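Local coordinates for protein glycinin (Glycine max, PDB 1OD5) that serves as an 11S seed storage globulin of soybean, a hexamer of two-cupin subunits that probably supplies sulfur-containing amino acids as a nutrient reserve, at residues 64-69 with 142-147; 86-91 with 108-113; 386-391 with 443-448. One frame throughout, in Å; residues are numbered along the deposited sequence.

Contact 1 (64-69 with 142-147); sequences YPQMII and AISLLD
Y64 lies against L146 and D147, next to the end of a ladder between antiparallel strands 66-69 and 142-146. Its CB sits 3.3 Å from O of D147, and CG stays beside the same carbonyl. Farther out, CD2 passes the backbone N of D147, CE2 comes within 3.6 Å of CB of L146, and OH ends 3.8 Å from CD1 of L146 while also making a weak hydrogen bond to N of R160. The first torsion, 41°, sets CG between the backbone N and carbonyl carbon of Y64, which turns the ring obliquely across L146. With an alanine here, L146 would probably face a gap where the ring had been, and N of R160 would lose its hydroxyl partner. P65, lacking an N-H, offers its carbonyl alone, to N of D147, whose carboxylate turns to N150. M67 and L145 bond reciprocally, the shorter bond running from N of L145 to O of M67 at 2.9 Å and nearly straight (175°), and I69 and I143 repeat the pattern. On one face I68 rests its CG2 on CB of A142 at 3.7 Å and its CG1 near OG of S144. On the other, CG2 of I69 lies 3.8 Å from CG1 of I143, the two side chains side by side, pointing the same way. The Q66, I68, S144 and L146 face thus looks toward R49 and a carbonate ion, probably from the crystallisation liquor, bound in the N-terminal cupin, whereas the apolar M67, I69, I143 and L145 face packs on F443 and V441 of the C-terminal cupin.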
ATOM      1  N   TYR A  64      18.169 -15.312  -6.019  1.00 11.09           N
ATOM      2  CA  TYR A  64      16.747 -15.632  -5.933  1.00 11.54           C
ATOM      3  C   TYR A  64      16.452 -16.102  -4.524  1.00 12.87           C
ATOM      4  O   TYR A  64      17.384 -16.471  -3.807  1.00 12.82           O
ATOM      5  CB  TYR A  64      16.371 -16.754  -6.940  1.00 13.50           C
ATOM      6  CG  TYR A  64      17.393 -17.889  -7.049  1.00 15.27           C
ATOM      7  CD1 TYR A  64      18.326 -17.878  -8.099  1.00 15.31           C
ATOM      8  CD2 TYR A  64      17.445 -18.884  -6.076  1.00 15.81           C
ATOM      9  CE1 TYR A  64      19.316 -18.845  -8.171  1.00 11.71           C
ATOM     10  CE2 TYR A  64      18.435 -19.852  -6.137  1.00 16.96           C
ATOM     11  CZ  TYR A  64      19.358 -19.809  -7.177  1.00 16.00           C
ATOM     12  OH  TYR A  64      20.379 -20.716  -7.158  1.00 17.62           O
ATOM     13  N   PRO A  65      15.212 -16.143  -4.052  1.00 11.79           N
ATOM     14  CA  PRO A  65      14.870 -16.655  -2.731  1.00 12.68           C
ATOM     15  C   PRO A  65      14.753 -18.141  -2.685  1.00 14.10           C
ATOM     16  O   PRO A  65      14.378 -18.735  -3.694  1.00 16.02           O
ATOM     17  CB  PRO A  65      13.558 -16.013  -2.383  1.00 12.65           C
ATOM     18  CG  PRO A  65      12.912 -15.912  -3.740  1.00 13.41           C
ATOM     19  CD  PRO A  65      14.051 -15.551  -4.696  1.00 13.81           C
ATOM     20  N   GLN A  66      15.095 -18.744  -1.551  1.00 14.35           N
ATOM     21  CA  GLN A  66      14.915 -20.169  -1.436  1.00 15.17           C
ATOM     22  C   GLN A  66      14.174 -20.451  -0.150  1.00 14.88           C
ATOM     23  O   GLN A  66      14.365 -19.786   0.858  1.00 17.29           O
ATOM     24  CB  GLN A  66      16.267 -20.936  -1.480  1.00 14.59           C
ATOM     25  CG  GLN A  66      17.446 -20.425  -0.751  1.00 16.41           C
ATOM     26  CD  GLN A  66      18.775 -21.086  -1.092  1.00 15.69           C
ATOM     27  OE1 GLN A  66      19.765 -20.385  -1.299  1.00 14.64           O
ATOM     28  NE2 GLN A  66      18.881 -22.412  -1.070  1.00 10.72           N
ATOM     29  N   MET A  67      13.217 -21.365  -0.238  1.00 15.13           N
ATOM     30  CA  MET A  67      12.415 -21.781   0.896  1.00 13.81           C
ATOM     31  C   MET A  67      12.928 -23.157   1.224  1.00 15.52           C
ATOM     32  O   MET A  67      12.952 -24.047   0.386  1.00 17.59           O
ATOM     33  CB  MET A  67      10.949 -21.854   0.546  1.00 13.81           C
ATOM     34  CG  MET A  67      10.111 -22.300   1.721  1.00 11.41           C
ATOM     35  SD  MET A  67       8.390 -22.046   1.343  1.00 17.41           S
ATOM     36  CE  MET A  67       8.448 -20.339   1.706  1.00 14.09           C
ATOM     37  N   ILE A  68      13.249 -23.378   2.488  1.00 13.37           N
ATOM     38  CA  ILE A  68      13.836 -24.599   2.948  1.00 12.76           C
ATOM     39  C   ILE A  68      13.083 -25.356   4.014  1.00 13.35           C
ATOM     40  O   ILE A  68      12.825 -24.735   5.033  1.00 16.87           O
ATOM     41  CB  ILE A  68      15.246 -24.257   3.475  1.00 12.47           C
ATOM     42  CG1 ILE A  68      16.004 -23.389   2.489  1.00 10.63           C
ATOM     43  CG2 ILE A  68      15.984 -25.566   3.788  1.00 16.91           C
ATOM     44  CD1 ILE A  68      17.453 -23.112   2.884  1.00 11.15           C
ATOM     45  N   ILE A  69      12.663 -26.614   3.911  1.00 11.52           N
ATOM     46  CA  ILE A  69      12.043 -27.222   5.061  1.00 13.11           C
ATOM     47  C   ILE A  69      13.087 -28.152   5.674  1.00 14.59           C
ATOM     48  O   ILE A  69      13.762 -28.880   4.961  1.00 19.35           O
ATOM     49  CB  ILE A  69      10.753 -27.988   4.674  1.00 14.94           C
ATOM     50  CG1 ILE A  69      10.184 -28.563   5.985  1.00 13.70           C
ATOM     51  CG2 ILE A  69      11.010 -29.077   3.632  1.00 16.98           C
ATOM     52  CD1 ILE A  69       8.807 -29.206   5.919  1.00 13.72           C
ATOM     53  N   ALA A 142      17.778 -31.146   4.908  1.00 19.62           N
ATOM     54  CA  ALA A 142      16.904 -30.083   4.503  1.00 20.15           C
ATOM     55  C   ALA A 142      16.725 -30.054   3.000  1.00 18.81           C
ATOM     56  O   ALA A 142      17.665 -30.248   2.248  1.00 22.69           O
ATOM     57  CB  ALA A 142      17.490 -28.750   4.959  1.00 19.29           C
ATOM     58  N   ILE A 143      15.522 -29.844   2.504  1.00 16.78           N
ATOM     59  CA  ILE A 143      15.340 -29.780   1.085  1.00 17.19           C
ATOM     60  C   ILE A 143      14.968 -28.312   0.844  1.00 16.40           C
ATOM     61  O   ILE A 143      14.157 -27.683   1.524  1.00 17.05           O
ATOM     62  CB  ILE A 143      14.257 -30.883   0.633  1.00 18.79           C
ATOM     63  CG1 ILE A 143      12.889 -30.342   0.539  1.00 21.79           C
ATOM     64  CG2 ILE A 143      14.234 -32.062   1.616  1.00 17.52           C
ATOM     65  CD1 ILE A 143      12.574 -29.966  -0.914  1.00 20.79           C
ATOM     66  N   SER A 144      15.623 -27.727  -0.139  1.00 13.25           N
ATOM     67  CA  SER A 144      15.481 -26.349  -0.519  1.00  8.50           C
ATOM     68  C   SER A 144      14.899 -26.128  -1.886  1.00 11.24           C
ATOM     69  O   SER A 144      15.407 -26.712  -2.824  1.00 14.26           O
ATOM     70  CB  SER A 144      16.834 -25.780  -0.420  1.00  7.12           C
ATOM     71  OG  SER A 144      16.906 -24.434  -0.825  1.00 10.31           O
ATOM     72  N   LEU A 145      13.871 -25.293  -2.045  1.00 10.89           N
ATOM     73  CA  LEU A 145      13.242 -24.975  -3.302  1.00  9.69           C
ATOM     74  C   LEU A 145      13.959 -23.737  -3.762  1.00 13.55           C
ATOM     75  O   LEU A 145      13.819 -22.709  -3.120  1.00 14.67           O
ATOM     76  CB  LEU A 145      11.797 -24.694  -3.041  1.00 11.18           C
ATOM     77  CG  LEU A 145      10.684 -24.441  -4.077  1.00 11.92           C
ATOM     78  CD1 LEU A 145      10.860 -23.098  -4.768  1.00  9.33           C
ATOM     79  CD2 LEU A 145      10.663 -25.613  -5.035  1.00 11.89           C
ATOM     80  N   LEU A 146      14.744 -23.766  -4.834  1.00 11.07           N
ATOM     81  CA  LEU A 146      15.450 -22.607  -5.327  1.00 13.01           C
ATOM     82  C   LEU A 146      14.502 -22.017  -6.344  1.00 14.21           C
ATOM     83  O   LEU A 146      14.207 -22.646  -7.348  1.00 16.50           O
ATOM     84  CB  LEU A 146      16.757 -23.027  -5.989  1.00 17.08           C
ATOM     85  CG  LEU A 146      17.653 -24.134  -5.414  1.00 15.21           C
ATOM     86  CD1 LEU A 146      18.994 -24.050  -6.101  1.00 19.96           C
ATOM     87  CD2 LEU A 146      17.914 -23.947  -3.953  1.00 18.93           C
ATOM     88  N   ASP A 147      13.965 -20.826  -6.141  1.00 14.30           N
ATOM     89  CA  ASP A 147      13.007 -20.262  -7.085  1.00 13.82           C
ATOM     90  C   ASP A 147      13.688 -19.370  -8.095  1.00 14.12           C
ATOM     91  O   ASP A 147      13.619 -18.150  -8.050  1.00 14.91           O
ATOM     92  CB  ASP A 147      11.978 -19.543  -6.239  1.00 13.79           C
ATOM     93  CG  ASP A 147      10.785 -18.992  -6.970  1.00 15.60           C
ATOM     94  OD1 ASP A 147      10.366 -19.526  -8.003  1.00 17.42           O
ATOM     95  OD2 ASP A 147      10.288 -17.994  -6.465  1.00 19.14           O
TER

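Contact 2 (86-91 with 108-113); sequences ETFEKP and DSHQKI
The ring of F88 takes the backbone of K112 and I113 over one face: CA of K112 makes a CH-pi contact 4.0 Å from the ring centroid, 18° off the normal, and N of I113 lies above the rim. The imidazole of H110 in turn carries CB of F88 over one of its faces. At its edge, ND1 gives a 2.8 Å hydrogen bond to O of Q111, nearly in the ring plane; NE2 bonds to N of I246, so both ring nitrogens are engaged and the rotation of the ring is fixed. The carboxylate of E86 and the amide of Q111 are almost coplanar (15° apart). The E86 chain bends at its second torsion (44°), bringing OE2 within a weak hydrogen bond, 3.3 Å, of NE2 of Q111, and a water 2.7 Å from OE2 of E86 also makes a weak bond to NE2 of Q111, bridging the two groups. OE1 of Q111 takes the N-H of F81, the firmer hold on the amide. A second water joins OG1 of T87 to N of K112. The backbones run antiparallel: F88 and H110 bond both ways, and N of K90 reaches O of D108 at 2.8 Å. The polar residues of the hairpin suit a subunit interface. T87, E89 and K112 bond to a second subunit, K112 by a salt bridge to its D341, while D108, through S463, and S109 bond to a third. Within its own chain, strand 88-90 pairs with strand 108-117, which runs antiparallel to strand 74-79 of the N-terminal cupin.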
ATOM      1  N   GLU A  86      25.575  -5.144  14.828  1.00 16.66           N
ATOM      2  CA  GLU A  86      25.939  -6.411  15.471  1.00 21.06           C
ATOM      3  C   GLU A  86      25.394  -6.407  16.901  1.00 21.76           C
ATOM      4  O   GLU A  86      26.123  -6.102  17.854  1.00 23.64           O
ATOM      5  CB  GLU A  86      27.478  -6.570  15.521  1.00 21.71           C
ATOM      6  CG  GLU A  86      28.243  -6.926  14.251  1.00 23.73           C
ATOM      7  CD  GLU A  86      27.842  -6.182  12.990  1.00 22.80           C
ATOM      8  OE1 GLU A  86      28.325  -5.078  12.747  1.00 23.69           O
ATOM      9  OE2 GLU A  86      27.042  -6.732  12.246  1.00 24.23           O
ATOM     10  N   THR A  87      24.137  -6.849  17.050  1.00 20.57           N
ATOM     11  CA  THR A  87      23.493  -6.832  18.343  1.00 18.13           C
ATOM     12  C   THR A  87      23.790  -7.959  19.318  1.00 19.73           C
ATOM     13  O   THR A  87      23.231  -7.994  20.419  1.00 18.02           O
ATOM     14  CB  THR A  87      21.953  -6.685  18.107  1.00 16.63           C
ATOM     15  OG1 THR A  87      21.484  -7.819  17.440  1.00 11.68           O
ATOM     16  CG2 THR A  87      21.613  -5.447  17.303  1.00 16.75           C
ATOM     17  N   PHE A  88      24.599  -8.953  18.954  1.00 15.91           N
ATOM     18  CA  PHE A  88      24.927  -9.988  19.927  1.00 14.90           C
ATOM     19  C   PHE A  88      26.361  -9.638  20.253  1.00 16.37           C
ATOM     20  O   PHE A  88      27.142  -9.353  19.341  1.00 19.40           O
ATOM     21  CB  PHE A  88      24.830 -11.366  19.326  1.00  9.91           C
ATOM     22  CG  PHE A  88      23.457 -12.020  19.409  1.00  7.79           C
ATOM     23  CD1 PHE A  88      22.287 -11.306  19.266  1.00  9.37           C
ATOM     24  CD2 PHE A  88      23.398 -13.377  19.636  1.00  7.46           C
ATOM     25  CE1 PHE A  88      21.054 -11.942  19.349  1.00 10.78           C
ATOM     26  CE2 PHE A  88      22.174 -14.019  19.721  1.00 12.12           C
ATOM     27  CZ  PHE A  88      20.988 -13.306  19.579  1.00 12.51           C
ATOM     28  N   GLU A  89      26.760  -9.516  21.516  1.00 17.31           N
ATOM     29  CA  GLU A  89      28.138  -9.171  21.786  1.00 21.44           C
ATOM     30  C   GLU A  89      28.618  -9.804  23.050  1.00 22.79           C
ATOM     31  O   GLU A  89      27.826 -10.107  23.925  1.00 24.83           O
ATOM     32  CB  GLU A  89      28.319  -7.677  21.872  1.00 23.47           C
ATOM     33  CG  GLU A  89      27.488  -6.929  22.873  1.00 28.74           C
ATOM     34  CD  GLU A  89      28.076  -5.545  23.074  1.00 34.18           C
ATOM     35  OE1 GLU A  89      27.673  -4.612  22.380  1.00 34.40           O
ATOM     36  OE2 GLU A  89      28.969  -5.422  23.915  1.00 39.85           O
ATOM     37  N   LYS A  90      29.920 -10.041  23.114  1.00 25.64           N
ATOM     38  CA  LYS A  90      30.517 -10.690  24.257  1.00 29.56           C
ATOM     39  C   LYS A  90      31.695  -9.855  24.691  1.00 34.47           C
ATOM     40  O   LYS A  90      32.640  -9.730  23.917  1.00 35.32           O
ATOM     41  CB  LYS A  90      31.011 -12.064  23.889  1.00 30.36           C
ATOM     42  CG  LYS A  90      31.249 -12.866  25.133  1.00 35.14           C
ATOM     43  CD  LYS A  90      31.738 -14.238  24.744  1.00 40.13           C
ATOM     44  CE  LYS A  90      31.663 -15.222  25.913  1.00 43.22           C
ATOM     45  NZ  LYS A  90      30.310 -15.733  26.129  1.00 46.69           N
ATOM     46  N   PRO A  91      31.698  -9.256  25.890  1.00 37.83           N
ATOM     47  CA  PRO A  91      32.875  -8.624  26.463  1.00 39.90           C
ATOM     48  C   PRO A  91      33.770  -9.675  27.095  1.00 39.83           C
ATOM     49  O   PRO A  91      34.980  -9.524  26.917  1.00 41.97           O
ATOM     50  CB  PRO A  91      32.296  -7.619  27.437  1.00 41.62           C
ATOM     51  CG  PRO A  91      30.878  -7.419  26.915  1.00 42.13           C
ATOM     52  CD  PRO A  91      30.508  -8.868  26.643  1.00 39.32           C
ATOM     53  N   ASP A 108      33.944 -10.986  20.939  1.00 33.22           N
ATOM     54  CA  ASP A 108      33.332 -10.966  19.643  1.00 30.48           C
ATOM     55  C   ASP A 108      31.958 -10.296  19.615  1.00 29.28           C
ATOM     56  O   ASP A 108      31.369 -10.033  20.665  1.00 25.99           O
ATOM     57  CB  ASP A 108      33.235 -12.412  19.199  1.00 30.00           C
ATOM     58  CG  ASP A 108      32.984 -12.522  17.707  1.00 29.50           C
ATOM     59  OD1 ASP A 108      32.099 -13.262  17.313  1.00 27.60           O
ATOM     60  OD2 ASP A 108      33.652 -11.842  16.931  1.00 30.87           O
ATOM     61  N   SER A 109      31.505  -9.941  18.401  1.00 25.33           N
ATOM     62  CA  SER A 109      30.182  -9.377  18.207  1.00 21.79           C
ATOM     63  C   SER A 109      29.781  -9.795  16.816  1.00 19.17           C
ATOM     64  O   SER A 109      30.625  -9.937  15.949  1.00 21.65           O
ATOM     65  CB  SER A 109      30.158  -7.872  18.279  1.00 22.80           C
ATOM     66  OG  SER A 109      30.763  -7.240  17.172  1.00 23.15           O
ATOM     67  N   HIS A 110      28.506 -10.054  16.622  1.00 15.66           N
ATOM     68  CA  HIS A 110      27.963 -10.468  15.340  1.00 15.48           C
ATOM     69  C   HIS A 110      26.462 -10.295  15.300  1.00 16.16           C
ATOM     70  O   HIS A 110      25.864 -10.015  16.345  1.00 14.01           O
ATOM     71  CB  HIS A 110      28.232 -11.933  15.072  1.00 16.25           C
ATOM     72  CG  HIS A 110      27.779 -12.932  16.112  1.00  7.81           C
ATOM     73  ND1 HIS A 110      26.604 -13.493  16.245  1.00  7.90           N
ATOM     74  CD2 HIS A 110      28.618 -13.499  17.039  1.00  8.33           C
ATOM     75  CE1 HIS A 110      26.671 -14.380  17.195  1.00  8.53           C
ATOM     76  NE2 HIS A 110      27.893 -14.377  17.664  1.00  3.97           N
ATOM     77  N   GLN A 111      25.821 -10.552  14.164  1.00 10.98           N
ATOM     78  CA  GLN A 111      24.380 -10.412  14.090  1.00 14.09           C
ATOM     79  C   GLN A 111      23.620 -11.547  14.746  1.00 14.91           C
ATOM     80  O   GLN A 111      24.195 -12.547  15.158  1.00 16.44           O
ATOM     81  CB  GLN A 111      23.944 -10.270  12.629  1.00  9.71           C
ATOM     82  CG  GLN A 111      24.425  -8.925  12.133  1.00  9.69           C
ATOM     83  CD  GLN A 111      24.005  -8.582  10.732  1.00  6.66           C
ATOM     84  OE1 GLN A 111      23.117  -9.201  10.185  1.00  7.91           O
ATOM     85  NE2 GLN A 111      24.621  -7.584  10.125  1.00  7.74           N
ATOM     86  N   LYS A 112      22.297 -11.414  14.893  1.00 17.42           N
ATOM     87  CA  LYS A 112      21.450 -12.414  15.537  1.00 17.64           C
ATOM     88  C   LYS A 112      21.616 -13.850  15.031  1.00 19.48           C
ATOM     89  O   LYS A 112      21.767 -14.064  13.831  1.00 19.89           O
ATOM     90  CB  LYS A 112      19.996 -11.930  15.363  1.00 19.40           C
ATOM     91  CG  LYS A 112      18.978 -12.923  15.900  1.00 21.70           C
ATOM     92  CD  LYS A 112      17.538 -12.526  15.647  1.00 22.92           C
ATOM     93  CE  LYS A 112      16.749 -13.681  16.291  1.00 25.20           C
ATOM     94  NZ  LYS A 112      15.331 -13.369  16.319  1.00 27.77           N
ATOM     95  N   ILE A 113      21.645 -14.843  15.930  1.00 20.74           N
ATOM     96  CA  ILE A 113      21.764 -16.254  15.570  1.00 19.49           C
ATOM     97  C   ILE A 113      20.348 -16.785  15.688  1.00 20.87           C
ATOM     98  O   ILE A 113      19.689 -16.508  16.695  1.00 22.27           O
ATOM     99  CB  ILE A 113      22.672 -17.041  16.567  1.00 19.54           C
ATOM    100  CG1 ILE A 113      24.066 -16.499  16.481  1.00 21.36           C
ATOM    101  CG2 ILE A 113      22.690 -18.540  16.276  1.00 21.35           C
ATOM    102  CD1 ILE A 113      24.736 -16.747  15.131  1.00 18.80           C
TER
HETATM  103  O   HOH W   1      27.024  -5.673   9.790  1.00 25.36           O
HETATM  104  O   HOH W   2      21.301  -8.795  14.517  1.00 23.23           O

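Contact 3 (386-391 with 443-448); sequences NANSVI and FKTHHN
V390 and F443 form an antiparallel hydrogen-bonded pair, with N of V390 3.0 Å from O of F443 and N of F443 2.9 Å from O of V390, and the ladder goes on from N of T445 to O of N388. The ring of F443 turns its edge to the carbonyl of V390, whose O sits near the ring plane, 3.3 Å from CD1 of F443. On the opposite face CG of K444 packs on CB of S389 at 3.7 Å, and the lysine chain runs on to Q369, passing about 6 Å from the magnesium ion held by H382 and E431. T445, at the centre of an inverse gamma turn, breaks off the strand. Its OG1, set between its own backbone N and carbonyl carbon (chi1 51°), accepts from N of N388 at 3.3 Å; a water bridges it to ND2 of N388, whose OD1 takes N of Q425. A387 is small enough to let its CB meet CB of H446 at 3.7 Å. The end of the N386 side chain stands over one face of the H446 ring, its plane tilted 38° from it, while ND1 of that ring accepts the N-H of N448 (3.1 Å). Strand 389-394 stands between 437-444 and 420-423, and 437-444 also borders 367-373; Q154 of a neighbouring subunit packs on A387 and bonds to N388.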
ATOM      1  N   ASN A 386      -3.835 -19.848  -8.258  1.00  9.39           N
ATOM      2  CA  ASN A 386      -2.810 -18.899  -8.630  1.00  9.70           C
ATOM      3  C   ASN A 386      -1.364 -19.300  -8.467  1.00  8.60           C
ATOM      4  O   ASN A 386      -0.486 -18.435  -8.408  1.00  9.44           O
ATOM      5  CB  ASN A 386      -3.127 -17.634  -7.816  1.00 10.71           C
ATOM      6  CG  ASN A 386      -2.942 -17.776  -6.305  1.00  9.48           C
ATOM      7  OD1 ASN A 386      -2.724 -16.815  -5.581  1.00 14.91           O
ATOM      8  ND2 ASN A 386      -3.011 -18.948  -5.717  1.00  7.96           N
ATOM      9  N   ALA A 387      -1.060 -20.582  -8.368  1.00  8.34           N
ATOM     10  CA  ALA A 387       0.337 -20.933  -8.203  1.00 10.24           C
ATOM     11  C   ALA A 387       0.708 -22.343  -8.594  1.00 11.73           C
ATOM     12  O   ALA A 387      -0.095 -23.256  -8.494  1.00  9.63           O
ATOM     13  CB  ALA A 387       0.739 -20.765  -6.764  1.00  4.20           C
ATOM     14  N   ASN A 388       1.950 -22.508  -9.050  1.00 12.93           N
ATOM     15  CA  ASN A 388       2.450 -23.835  -9.383  1.00 12.94           C
ATOM     16  C   ASN A 388       2.944 -24.365  -8.046  1.00 12.88           C
ATOM     17  O   ASN A 388       3.303 -23.611  -7.144  1.00 11.70           O
ATOM     18  CB  ASN A 388       3.661 -23.817 -10.374  1.00  9.74           C
ATOM     19  CG  ASN A 388       3.344 -23.396 -11.814  1.00  8.80           C
ATOM     20  OD1 ASN A 388       2.308 -23.764 -12.351  1.00  7.04           O
ATOM     21  ND2 ASN A 388       4.172 -22.591 -12.483  1.00  2.97           N
ATOM     22  N   SER A 389       2.931 -25.673  -7.883  1.00 13.20           N
ATOM     23  CA  SER A 389       3.431 -26.277  -6.664  1.00 12.25           C
ATOM     24  C   SER A 389       4.308 -27.488  -6.913  1.00 13.15           C
ATOM     25  O   SER A 389       4.295 -28.123  -7.976  1.00 14.63           O
ATOM     26  CB  SER A 389       2.319 -26.699  -5.755  1.00 11.86           C
ATOM     27  OG  SER A 389       1.034 -26.775  -6.319  1.00 19.56           O
ATOM     28  N   VAL A 390       5.129 -27.732  -5.901  1.00 11.78           N
ATOM     29  CA  VAL A 390       6.089 -28.802  -5.847  1.00 11.89           C
ATOM     30  C   VAL A 390       5.939 -29.544  -4.529  1.00 12.90           C
ATOM     31  O   VAL A 390       6.203 -29.017  -3.455  1.00 15.91           O
ATOM     32  CB  VAL A 390       7.525 -28.235  -5.960  1.00 12.49           C
ATOM     33  CG1 VAL A 390       8.567 -29.319  -5.804  1.00 13.13           C
ATOM     34  CG2 VAL A 390       7.718 -27.636  -7.333  1.00 14.62           C
ATOM     35  N   ILE A 391       5.476 -30.778  -4.633  1.00 10.79           N
ATOM     36  CA  ILE A 391       5.266 -31.699  -3.534  1.00 11.85           C
ATOM     37  C   ILE A 391       6.564 -32.462  -3.289  1.00 12.63           C
ATOM     38  O   ILE A 391       7.261 -32.825  -4.230  1.00 16.40           O
ATOM     39  CB  ILE A 391       4.127 -32.683  -3.926  1.00 10.27           C
ATOM     40  CG1 ILE A 391       2.791 -31.997  -3.982  1.00 10.20           C
ATOM     41  CG2 ILE A 391       4.051 -33.810  -2.920  1.00 12.60           C
ATOM     42  CD1 ILE A 391       1.689 -32.914  -4.553  1.00 13.95           C
ATOM     43  N   PHE A 443       5.521 -26.772  -1.793  1.00 13.65           N
ATOM     44  CA  PHE A 443       5.967 -25.400  -1.905  1.00 10.11           C
ATOM     45  C   PHE A 443       5.107 -24.835  -3.014  1.00 10.91           C
ATOM     46  O   PHE A 443       4.761 -25.550  -3.945  1.00 11.05           O
ATOM     47  CB  PHE A 443       7.389 -25.325  -2.332  1.00 11.78           C
ATOM     48  CG  PHE A 443       8.333 -26.112  -1.461  1.00 11.68           C
ATOM     49  CD1 PHE A 443       8.592 -27.455  -1.749  1.00 14.59           C
ATOM     50  CD2 PHE A 443       8.975 -25.476  -0.403  1.00 14.12           C
ATOM     51  CE1 PHE A 443       9.507 -28.158  -0.972  1.00 15.17           C
ATOM     52  CE2 PHE A 443       9.888 -26.184   0.369  1.00 14.69           C
ATOM     53  CZ  PHE A 443      10.153 -27.522   0.085  1.00 15.21           C
ATOM     54  N   LYS A 444       4.723 -23.557  -2.982  1.00  9.63           N
ATOM     55  CA  LYS A 444       3.871 -22.931  -3.988  1.00 11.52           C
ATOM     56  C   LYS A 444       4.487 -21.614  -4.421  1.00 12.47           C
ATOM     57  O   LYS A 444       5.056 -20.887  -3.609  1.00 14.30           O
ATOM     58  CB  LYS A 444       2.487 -22.746  -3.371  1.00 12.73           C
ATOM     59  CG  LYS A 444       1.775 -24.084  -3.230  1.00 11.73           C
ATOM     60  CD  LYS A 444       0.800 -24.279  -2.099  1.00 13.52           C
ATOM     61  CE  LYS A 444      -0.500 -24.604  -2.743  1.00 13.67           C
ATOM     62  NZ  LYS A 444      -1.416 -25.385  -1.925  1.00 12.43           N
ATOM     63  N   THR A 445       4.408 -21.256  -5.699  1.00 11.84           N
ATOM     64  CA  THR A 445       5.024 -20.022  -6.145  1.00 12.02           C
ATOM     65  C   THR A 445       4.160 -18.765  -6.156  1.00 11.36           C
ATOM     66  O   THR A 445       4.021 -18.053  -7.144  1.00 11.91           O
ATOM     67  CB  THR A 445       5.695 -20.292  -7.562  1.00 12.10           C
ATOM     68  OG1 THR A 445       4.725 -20.904  -8.400  1.00 11.00           O
ATOM     69  CG2 THR A 445       6.922 -21.182  -7.470  1.00  6.28           C
ATOM     70  N   HIS A 446       3.529 -18.511  -5.013  1.00 12.60           N
ATOM     71  CA  HIS A 446       2.737 -17.307  -4.801  1.00 12.20           C
ATOM     72  C   HIS A 446       2.851 -17.014  -3.304  1.00 13.80           C
ATOM     73  O   HIS A 446       2.906 -17.956  -2.506  1.00 15.17           O
ATOM     74  CB  HIS A 446       1.294 -17.490  -5.141  1.00 14.92           C
ATOM     75  CG  HIS A 446       0.609 -16.122  -5.215  1.00 20.39           C
ATOM     76  ND1 HIS A 446       0.040 -15.382  -4.257  1.00 17.53           N
ATOM     77  CD2 HIS A 446       0.508 -15.410  -6.385  1.00 19.49           C
ATOM     78  CE1 HIS A 446      -0.387 -14.271  -4.806  1.00 19.11           C
ATOM     79  NE2 HIS A 446      -0.101 -14.301  -6.081  1.00 19.42           N
ATOM     80  N   HIS A 447       2.882 -15.749  -2.840  1.00 13.08           N
ATOM     81  CA  HIS A 447       3.023 -15.460  -1.411  1.00 14.44           C
ATOM     82  C   HIS A 447       1.819 -15.794  -0.536  1.00 14.60           C
ATOM     83  O   HIS A 447       1.903 -15.947   0.683  1.00 15.04           O
ATOM     84  CB  HIS A 447       3.384 -13.984  -1.257  1.00 17.07           C
ATOM     85  CG  HIS A 447       2.243 -13.007  -1.492  1.00 19.45           C
ATOM     86  ND1 HIS A 447       1.319 -12.607  -0.613  1.00 18.46           N
ATOM     87  CD2 HIS A 447       1.977 -12.406  -2.695  1.00 20.39           C
ATOM     88  CE1 HIS A 447       0.499 -11.794  -1.240  1.00 19.10           C
ATOM     89  NE2 HIS A 447       0.904 -11.682  -2.485  1.00 21.65           N
ATOM     90  N   ASN A 448       0.693 -15.864  -1.230  1.00 14.07           N
ATOM     91  CA  ASN A 448      -0.570 -16.185  -0.641  1.00 16.82           C
ATOM     92  C   ASN A 448      -1.322 -17.048  -1.656  1.00 14.72           C
ATOM     93  O   ASN A 448      -2.241 -16.610  -2.349  1.00 15.04           O
ATOM     94  CB  ASN A 448      -1.276 -14.883  -0.350  1.00 20.04           C
ATOM     95  CG  ASN A 448      -2.427 -15.103   0.591  1.00 23.50           C
ATOM     96  OD1 ASN A 448      -2.694 -16.200   1.077  1.00 28.56           O
ATOM     97  ND2 ASN A 448      -3.147 -14.033   0.862  1.00 28.73           N
TER
HETATM   98  O   HOH W   3       6.074 -20.585 -10.989  1.00 26.43           O

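How the contacts relate
From the N terminus, the chain first passes through 64-69, a strand whose partnership with 142-147 closes the first long loop; strand 120-124 flanks its other side. Within that loop contact 2 opens and closes in turn, as a hairpin whose tip, residues 92-106, is not modelled; it belongs to the other sheet of the same cupin, and its centre is about 27 Å from that of contact 1. Contact 3 follows in series, pairing 386-391 with 443-448 in the second cupin. The two cupins meet where F443 fills in against I143, L145 and M67, so contacts 1 and 3 touch across the domain boundary. Contact 2 touches neither and faces neighbouring subunits.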